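Local coordinates for protein sulfotransferase (Alicyclobacillus acidocaldarius subsp. acidocaldarius, PDB 3RNL) that probably transfers sulfuryl groups to an unidentified acceptor and binds magnesium ions, at residues Lys18-Leu24 with Ile114-Asn118; Leu24-Leu28 with Val199-Cys203; Phe140-Leu144 with Met271-Leu275. All coordinates share one frame; numbering follows the deposited sequence. Where two conformers were deposited one is given.

Contact 1 of 3, residues Lys18-Leu24 with Ile114-Asn118; sequences KCGTSSL and IMLRN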
loop_
_atom_site.group_PDB
_atom_site.type_symbol
_atom_site.label_atom_id
_atom_site.label_comp_id
_atom_site.label_asym_id
_atom_site.label_seq_id
_atom_site.Cartn_x
_atom_site.Cartn_y
_atom_site.Cartn_z
ATOM N N LYS A 18 -0.842 4.123 -4.407
ATOM C CA LYS A 18 -1.303 4.280 -5.798
ATOM C C LYS A 18 -1.460 2.941 -6.534
ATOM O O LYS A 18 -1.341 2.868 -7.765
ATOM C CB LYS A 18 -0.409 5.256 -6.597
ATOM C CG LYS A 18 -0.158 6.599 -5.905
ATOM C CD LYS A 18 -1.455 7.238 -5.415
ATOM C CE LYS A 18 -2.413 7.567 -6.550
ATOM N NZ LYS A 18 -3.694 8.168 -6.016
ATOM N N CYS A 19 -1.661 1.884 -5.751
ATOM C CA CYS A 19 -1.970 0.536 -6.249
ATOM C C CYS A 19 -3.433 0.073 -6.211
ATOM O O CYS A 19 -3.704 -1.111 -6.394
ATOM C CB CYS A 19 -1.011 -0.502 -5.671
ATOM S SG CYS A 19 0.694 -0.117 -6.214
ATOM N N GLY A 20 -4.349 0.958 -5.839
ATOM C CA GLY A 20 -5.764 0.621 -5.878
ATOM C C GLY A 20 -6.320 0.046 -4.586
ATOM O O GLY A 20 -7.437 -0.484 -4.567
ATOM N N THR A 21 -5.560 0.146 -3.498
ATOM C CA THR A 21 -6.040 -0.390 -2.222
ATOM C C THR A 21 -7.267 0.349 -1.712
ATOM O O THR A 21 -8.023 -0.185 -0.902
ATOM C CB THR A 21 -4.963 -0.389 -1.125
ATOM O OG1 THR A 21 -4.534 0.952 -0.879
ATOM C CG2 THR A 21 -3.772 -1.253 -1.543
ATOM N N SER A 22 -7.460 1.581 -2.169
ATOM C CA SER A 22 -8.623 2.344 -1.741
ATOM C C SER A 22 -9.927 1.643 -2.138
ATOM O O SER A 22 -10.867 1.548 -1.335
ATOM C CB SER A 22 -8.576 3.769 -2.306
ATOM O OG SER A 22 -9.751 4.472 -1.958
ATOM N N SER A 23 -9.990 1.150 -3.371
ATOM C CA SER A 23 -11.173 0.426 -3.816
ATOM C C SER A 23 -11.288 -0.911 -3.090
ATOM O O SER A 23 -12.369 -1.303 -2.649
ATOM C CB SER A 23 -11.150 0.218 -5.333
ATOM O OG SER A 23 -11.241 1.464 -5.994
ATOM N N LEU A 24 -10.164 -1.605 -2.945
ATOM C CA LEU A 24 -10.185 -2.894 -2.263
ATOM C C LEU A 24 -10.758 -2.737 -0.851
ATOM O O LEU A 24 -11.608 -3.518 -0.408
ATOM C CB LEU A 24 -8.777 -3.489 -2.203
ATOM C CG LEU A 24 -8.667 -4.815 -1.450
ATOM C CD1 LEU A 24 -9.471 -5.881 -2.181
ATOM C CD2 LEU A 24 -7.200 -5.227 -1.319
ATOM N N ILE A 114 -1.320 -7.143 0.421
ATOM C CA ILE A 114 -0.439 -6.238 -0.315
ATOM C C ILE A 114 -0.963 -6.188 -1.732
ATOM O O ILE A 114 -1.237 -7.239 -2.302
ATOM C CB ILE A 114 0.989 -6.823 -0.382
ATOM C CG1 ILE A 114 1.579 -6.943 1.025
ATOM C CG2 ILE A 114 1.892 -5.971 -1.301
ATOM C CD1 ILE A 114 2.902 -7.717 1.081
HETATM N N MSE A 115 -1.116 -4.990 -2.305
HETATM C CA MSE A 115 -1.493 -4.904 -3.724
HETATM C C MSE A 115 -0.381 -4.184 -4.474
HETATM O O MSE A 115 0.080 -3.129 -4.041
HETATM C CB MSE A 115 -2.830 -4.184 -3.935
HETATM C CG MSE A 115 -3.228 -4.119 -5.418
HETATM SE SE MSE A 115 -5.156 -3.999 -5.700
HETATM C CE MSE A 115 -5.654 -3.207 -4.018
ATOM N N LEU A 116 0.063 -4.768 -5.585
ATOM C CA LEU A 116 1.176 -4.207 -6.344
ATOM C C LEU A 116 0.748 -3.901 -7.757
ATOM O O LEU A 116 -0.038 -4.620 -8.353
ATOM C CB LEU A 116 2.350 -5.196 -6.390
ATOM C CG LEU A 116 2.857 -5.708 -5.040
ATOM C CD1 LEU A 116 3.949 -6.773 -5.249
ATOM C CD2 LEU A 116 3.404 -4.560 -4.189
ATOM N N ARG A 117 1.326 -2.845 -8.302
ATOM C CA ARG A 117 1.027 -2.433 -9.653
ATOM C C ARG A 117 2.353 -2.247 -10.381
ATOM O O ARG A 117 3.354 -1.949 -9.743
ATOM C CB ARG A 117 0.318 -1.096 -9.560
ATOM C CG ARG A 117 -0.034 -0.497 -10.853
ATOM C CD ARG A 117 -0.736 0.780 -10.582
ATOM N NE ARG A 117 -1.314 1.323 -11.794
ATOM C CZ ARG A 117 -2.002 2.451 -11.816
ATOM N NH1 ARG A 117 -2.190 3.137 -10.690
ATOM N NH2 ARG A 117 -2.507 2.877 -12.955
ATOM N N ASN A 118 2.359 -2.348 -11.708
ATOM C CA ASN A 118 3.602 -2.124 -12.451
ATOM C C ASN A 118 4.187 -0.813 -11.920
ATOM O O ASN A 118 3.524 0.227 -11.939
ATOM C CB ASN A 118 3.252 -1.974 -13.935
ATOM C CG ASN A 118 4.443 -1.618 -14.815
ATOM O OD1 ASN A 118 5.494 -1.185 -14.343
ATOM N ND2 ASN A 118 4.268 -1.806 -16.128
#
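The selenomethionine side chain of Met115 runs beneath the backbone turn at Cys19-Thr21, its CE methyl tucked under the first turn of helix 21-29. This turn follows strand 11-13 in the P-loop-like core, and its KCGTSS sequence matches the loop that in sulfotransferases typically receives the 5'-phosphosulfate of the donor; strand 111-116 lies next to strand 11-13 in the parallel sheet. Met115 CE is 3.4 Å from Thr21 CA and 3.6 Å from Leu24 CB, while the side chains of Met115 and Thr21 lie alongside with opposite headings. Met115 CG stands anti to the backbone N (chi1 -179°), and the chain then bends at its last torsion, which carries CE under the helix start. Phe191 of helix 188-193 also packs on Met115.

Cys19 points toward the strand end, and its SG sits 3.5 Å from Arg117 CB. Its carbonyl oxygen is buried with no polar partner in the model: Cys19 O faces Met115 CG at 3.2 Å. Beyond the strand, Arg117 extends alongside the loop and is flanked by Phe188 in a cation-pi contact. Lys18 turns its amine away to His129, but its backbone joins in: Arg117 NH1 donates to Lys18 O over 3.1 Å at 156°, the oxygen lying in the guanidinium plane and the donor tilted 23° from the carbonyl plane.

Contact 2 of 3, residues Leu24-Leu28 with Val199-Cys203; sequences LDRYL and VRDCC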
loop_
_atom_site.group_PDB
_atom_site.type_symbol
_atom_site.label_atom_id
_atom_site.label_comp_id
_atom_site.label_asym_id
_atom_site.label_seq_id
_atom_site.Cartn_x
_atom_site.Cartn_y
_atom_site.Cartn_z
ATOM N N LEU A 24 -10.164 -1.605 -2.945
ATOM C CA LEU A 24 -10.185 -2.894 -2.263
ATOM C C LEU A 24 -10.758 -2.737 -0.851
ATOM O O LEU A 24 -11.608 -3.518 -0.408
ATOM C CB LEU A 24 -8.777 -3.489 -2.203
ATOM C CG LEU A 24 -8.667 -4.815 -1.450
ATOM C CD1 LEU A 24 -9.471 -5.881 -2.181
ATOM C CD2 LEU A 24 -7.200 -5.227 -1.319
ATOM N N ASP A 25 -10.262 -1.734 -0.132
ATOM C CA ASP A 25 -10.763 -1.424 1.207
ATOM C C ASP A 25 -12.286 -1.189 1.174
ATOM O O ASP A 25 -13.027 -1.749 1.981
ATOM C CB ASP A 25 -9.997 -0.203 1.748
ATOM C CG ASP A 25 -10.562 0.349 3.055
ATOM O OD1 ASP A 25 -11.759 0.145 3.347
ATOM O OD2 ASP A 25 -9.794 1.026 3.787
ATOM N N ARG A 26 -12.746 -0.364 0.239
ATOM C CA ARG A 26 -14.173 -0.077 0.119
ATOM C C ARG A 26 -14.998 -1.354 -0.092
ATOM O O ARG A 26 -16.029 -1.567 0.557
ATOM C CB ARG A 26 -14.405 0.929 -1.016
ATOM C CG ARG A 26 -15.861 1.295 -1.257
ATOM C CD ARG A 26 -15.959 2.638 -1.985
ATOM N NE ARG A 26 -14.944 2.758 -3.030
ATOM C CZ ARG A 26 -15.117 2.359 -4.286
ATOM N NH1 ARG A 26 -16.274 1.823 -4.653
ATOM N NH2 ARG A 26 -14.136 2.503 -5.176
ATOM N N TYR A 27 -14.539 -2.210 -0.997
ATOM C CA TYR A 27 -15.252 -3.455 -1.272
ATOM C C TYR A 27 -15.270 -4.421 -0.081
ATOM O O TYR A 27 -16.299 -5.026 0.212
ATOM C CB TYR A 27 -14.664 -4.156 -2.489
ATOM C CG TYR A 27 -14.719 -3.336 -3.749
ATOM C CD1 TYR A 27 -15.678 -2.339 -3.916
ATOM C CD2 TYR A 27 -13.812 -3.554 -4.775
ATOM C CE1 TYR A 27 -15.723 -1.579 -5.080
ATOM C CE2 TYR A 27 -13.850 -2.799 -5.940
ATOM C CZ TYR A 27 -14.812 -1.817 -6.083
ATOM O OH TYR A 27 -14.853 -1.076 -7.242
ATOM N N LEU A 28 -14.127 -4.599 0.579
ATOM C CA LEU A 28 -14.079 -5.511 1.721
ATOM C C LEU A 28 -14.954 -5.020 2.867
ATOM O O LEU A 28 -15.598 -5.820 3.555
ATOM C CB LEU A 28 -12.641 -5.701 2.206
ATOM C CG LEU A 28 -11.779 -6.522 1.250
ATOM C CD1 LEU A 28 -10.322 -6.487 1.700
ATOM C CD2 LEU A 28 -12.269 -7.961 1.148
ATOM N N VAL A 199 -11.849 -9.804 -4.653
ATOM C CA VAL A 199 -12.447 -9.609 -3.336
ATOM C C VAL A 199 -12.840 -10.941 -2.685
ATOM O O VAL A 199 -12.603 -11.155 -1.498
ATOM C CB VAL A 199 -13.669 -8.680 -3.423
ATOM C CG1 VAL A 199 -14.478 -8.733 -2.134
ATOM C CG2 VAL A 199 -13.189 -7.250 -3.732
ATOM N N ARG A 200 -13.447 -11.839 -3.458
ATOM C CA ARG A 200 -13.799 -13.149 -2.911
ATOM C C ARG A 200 -12.571 -13.960 -2.482
ATOM O O ARG A 200 -12.623 -14.680 -1.485
ATOM C CB ARG A 200 -14.632 -13.946 -3.918
ATOM C CG ARG A 200 -16.041 -13.424 -4.041
ATOM C CD ARG A 200 -16.742 -14.076 -5.228
ATOM N NE ARG A 200 -18.184 -13.918 -5.152
ATOM C CZ ARG A 200 -19.024 -14.349 -6.087
ATOM N NH1 ARG A 200 -18.556 -14.947 -7.176
ATOM N NH2 ARG A 200 -20.332 -14.183 -5.935
ATOM N N ASP A 201 -11.483 -13.859 -3.243
ATOM C CA ASP A 201 -10.217 -14.496 -2.854
ATOM C C ASP A 201 -9.739 -13.937 -1.510
ATOM O O ASP A 201 -9.242 -14.682 -0.652
ATOM C CB ASP A 201 -9.121 -14.246 -3.897
ATOM C CG ASP A 201 -9.379 -14.943 -5.225
ATOM O OD1 ASP A 201 -10.217 -15.870 -5.285
ATOM O OD2 ASP A 201 -8.720 -14.556 -6.224
ATOM N N CYS A 202 -9.884 -12.627 -1.321
ATOM C CA CYS A 202 -9.482 -12.022 -0.043
ATOM C C CYS A 202 -10.363 -12.517 1.087
ATOM O O CYS A 202 -9.895 -12.719 2.200
ATOM C CB CYS A 202 -9.531 -10.495 -0.087
ATOM S SG CYS A 202 -8.295 -9.774 -1.168
ATOM N N CYS A 203 -11.650 -12.708 0.816
ATOM C CA CYS A 203 -12.524 -13.274 1.830
ATOM C C CYS A 203 -12.047 -14.659 2.273
ATOM O O CYS A 203 -12.016 -14.966 3.467
ATOM C CB CYS A 203 -13.961 -13.361 1.316
ATOM S SG CYS A 203 -14.706 -11.714 1.026
#
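The axes of segments 24-28 and 199-203, on helices 21-29 and 195-206, approach to 10.6 Å and cross at -64°, and the backbones are nearest between Leu28 and Val199. No hydrogen bond links the two segments; the interface is made of aliphatic groups, sulfur atoms and the near part of one aromatic side chain.

Val199 is the central residue, with its CB directed toward the other helix and its two methyls divided between two partners. CG2 presses against Tyr27, 3.6 Å from Tyr27 CB, and meets the ring obliquely at Tyr27 CD2. The two side chains cross at about a right angle, and the phenol extends past the interface, so the contact is made by CB and the near part of the ring. The other methyl, Val199 CG1, faces Leu28 CD2 at 4.0 Å, these side chains running side by side with reversed headings. With CG anti to its carbonyl carbon (chi1 -71°), Leu28 sends CD2 across to the second helix, where it also touches Cys202 CB at 3.9 Å. A turn earlier, Leu24 CD1 reaches Cys202 SG at 4.2 Å. Cys203 adds a looser sulfur contact, its SG 4.5 Å from Leu28 CD2.

All six touching residues are buried. Cys203 also packs on His31, one of the magnesium-binding residues just beyond helix 21-29, and the side chain of Leu28 lies about 8 Å from the ion. Beneath the crossing, Leu28 and Cys202 share Leu113 of strand 111-116, while Leu24 and Cys202 rest on Ile186 of edge strand 183-187, so both helices are seated on the same part of the sheet.

Contact 3 of 3, residues Phe140-Leu144 with Met271-Leu275; sequences FRESL and MEPDL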
loop_
_atom_site.group_PDB
_atom_site.type_symbol
_atom_site.label_atom_id
_atom_site.label_comp_id
_atom_site.label_asym_id
_atom_site.label_seq_id
_atom_site.Cartn_x
_atom_site.Cartn_y
_atom_site.Cartn_z
ATOM N N PHE A 140 6.612 15.576 -15.276
ATOM C CA PHE A 140 6.979 14.306 -14.653
ATOM C C PHE A 140 8.483 14.097 -14.802
ATOM O O PHE A 140 9.150 13.614 -13.887
ATOM C CB PHE A 140 6.197 13.171 -15.321
ATOM C CG PHE A 140 6.502 11.796 -14.773
ATOM C CD1 PHE A 140 6.405 11.532 -13.416
ATOM C CD2 PHE A 140 6.865 10.769 -15.632
ATOM C CE1 PHE A 140 6.675 10.242 -12.913
ATOM C CE2 PHE A 140 7.136 9.491 -15.138
ATOM C CZ PHE A 140 7.026 9.231 -13.785
ATOM N N ARG A 141 9.027 14.475 -15.958
ATOM C CA ARG A 141 10.457 14.288 -16.194
ATOM C C ARG A 141 11.292 15.023 -15.141
ATOM O O ARG A 141 12.244 14.461 -14.580
ATOM C CB ARG A 141 10.842 14.767 -17.599
ATOM C CG ARG A 141 12.242 14.362 -17.994
ATOM C CD ARG A 141 12.628 14.958 -19.344
ATOM N NE ARG A 141 11.821 14.502 -20.484
ATOM C CZ ARG A 141 11.960 13.319 -21.079
ATOM N NH1 ARG A 141 12.840 12.439 -20.613
ATOM N NH2 ARG A 141 11.213 13.005 -22.136
ATOM N N GLU A 142 10.933 16.279 -14.889
ATOM C CA GLU A 142 11.605 17.099 -13.880
ATOM C C GLU A 142 11.350 16.590 -12.469
ATOM O O GLU A 142 12.236 16.619 -11.617
ATOM C CB GLU A 142 11.128 18.551 -13.969
ATOM C CG GLU A 142 11.517 19.269 -15.250
ATOM C CD GLU A 142 10.880 20.647 -15.348
ATOM O OE1 GLU A 142 9.649 20.728 -15.571
ATOM O OE2 GLU A 142 11.609 21.646 -15.183
ATOM N N SER A 143 10.125 16.139 -12.225
ATOM C CA SER A 143 9.733 15.641 -10.898
ATOM C C SER A 143 10.538 14.380 -10.547
ATOM O O SER A 143 10.996 14.213 -9.414
ATOM C CB SER A 143 8.217 15.382 -10.854
ATOM O OG SER A 143 7.716 15.328 -9.513
ATOM N N LEU A 144 10.729 13.504 -11.531
ATOM C CA LEU A 144 11.536 12.302 -11.337
ATOM C C LEU A 144 12.958 12.665 -10.936
ATOM O O LEU A 144 13.560 12.022 -10.070
ATOM C CB LEU A 144 11.603 11.484 -12.632
ATOM C CG LEU A 144 10.448 10.535 -12.928
ATOM C CD1 LEU A 144 10.541 10.070 -14.382
ATOM C CD2 LEU A 144 10.471 9.334 -11.963
HETATM N N MSE A 271 2.659 9.102 -20.138
HETATM C CA MSE A 271 4.068 9.275 -19.842
HETATM C C MSE A 271 4.886 9.333 -21.141
HETATM O O MSE A 271 4.548 8.676 -22.127
HETATM C CB MSE A 271 4.534 8.119 -18.969
HETATM C CG MSE A 271 6.004 8.080 -18.735
HETATM SE SE MSE A 271 6.428 6.429 -17.809
HETATM C CE MSE A 271 5.077 6.493 -16.428
ATOM N N GLU A 272 5.947 10.137 -21.155
ATOM C CA GLU A 272 6.845 10.175 -22.310
ATOM C C GLU A 272 7.368 8.771 -22.614
ATOM O O GLU A 272 7.762 8.056 -21.719
ATOM C CB GLU A 272 8.033 11.096 -22.028
ATOM C CG GLU A 272 7.647 12.554 -21.853
ATOM C CD GLU A 272 7.398 13.248 -23.176
ATOM O OE1 GLU A 272 7.460 12.572 -24.226
ATOM O OE2 GLU A 272 7.147 14.475 -23.170
ATOM N N PRO A 273 7.381 8.383 -23.892
ATOM C CA PRO A 273 7.816 7.028 -24.260
ATOM C C PRO A 273 9.241 6.686 -23.801
ATOM O O PRO A 273 9.468 5.568 -23.332
ATOM C CB PRO A 273 7.731 7.043 -25.786
ATOM C CG PRO A 273 6.643 8.034 -26.075
ATOM C CD PRO A 273 6.776 9.103 -25.030
ATOM N N ASP A 274 10.185 7.617 -23.926
ATOM C CA ASP A 274 11.543 7.318 -23.488
ATOM C C ASP A 274 11.563 7.054 -21.986
ATOM O O ASP A 274 12.318 6.205 -21.513
ATOM C CB ASP A 274 12.538 8.432 -23.875
ATOM C CG ASP A 274 12.325 9.720 -23.080
ATOM O OD1 ASP A 274 11.269 10.356 -23.258
ATOM O OD2 ASP A 274 13.223 10.109 -22.294
ATOM N N LEU A 275 10.737 7.773 -21.231
ATOM C CA LEU A 275 10.689 7.543 -19.781
ATOM C C LEU A 275 10.084 6.186 -19.456
ATOM O O LEU A 275 10.531 5.511 -18.541
ATOM C CB LEU A 275 9.913 8.650 -19.053
ATOM C CG LEU A 275 10.605 10.011 -19.026
ATOM C CD1 LEU A 275 9.681 11.067 -18.421
ATOM C CD2 LEU A 275 11.905 9.910 -18.234
#
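Arg141 grips Asp274 end-on through a two-pronged salt bridge. NH1 donates to Asp274 OD2 and NH2 to Asp274 OD1, each over 2.9 Å, and both carboxylate oxygens use their syn lone pairs. Both bonds are nearly straight, with 170° at the hydrogen between Arg141 NH2 and Asp274 OD1. The guanidinium and carboxylate are nearly coplanar, their planes 19° apart, an arrangement that restrains the rotation of both groups. Asp274 approaches from the first turn of helix 273-294, where a negative charge probably also interacts favourably with the helix end. Glu272, the N-cap residue of that helix, brings its aliphatic CG to within 3.6 Å of Arg141 NH2; its carboxylate may add a weak attraction but forms no salt bridge.

Leu275 links the charged edge to the apolar interior. It lays CG over one face of the guanidinium, and its CD2 touches Arg141 NH1 at 3.6 Å; the same methyl meets Leu144 CD1 tip to tip at 4.1 Å. Its other methyl, CD1, slides alongside Phe140 and lies 4.0 Å from Phe140 CD2. Leu144 in turn covers one face of the Phe140 ring toward its rim. From the other segment Met271, a selenomethionine, makes an oblique Met-aromatic contact, and a bend at its last torsion (chi3 -48°) puts CE 3.9 Å from Phe140 CE2. Phe124 of helix 119-132 meets this ring edge-to-face, and Leu279 extends the apolar patch along helix 273-294.

A solvent-facing salt bridge thus borders a buried patch of aromatic, aliphatic and selenium-bearing groups, and together they fasten the start of helix 273-294, which follows a section of the chain that is not modelled, to helix 140-145.

How the contacts relate
Contacts 1 and 2 belong to the core and share helix 21-29: its beginning sits on strand 111-116 in contact 1, its later part against helix 195-206 in contact 2, and Leu24 serves both. Their centres lie 12 Å apart. Contact 3, about 22 Å from the centre of contact 1 and 33 Å from that of contact 2, is peripheral and joins two other helices. The chemistry follows these positions. Contact 2 is wholly apolar, contact 1 mixes buried sulfur and selenium packing with one arginine-to-backbone bond, and contact 3 sets a paired salt bridge at the surface beside its hydrophobic patch. Along the chain, contact 1 closes before contact 3 opens, whereas contacts 2 and 3 interleave.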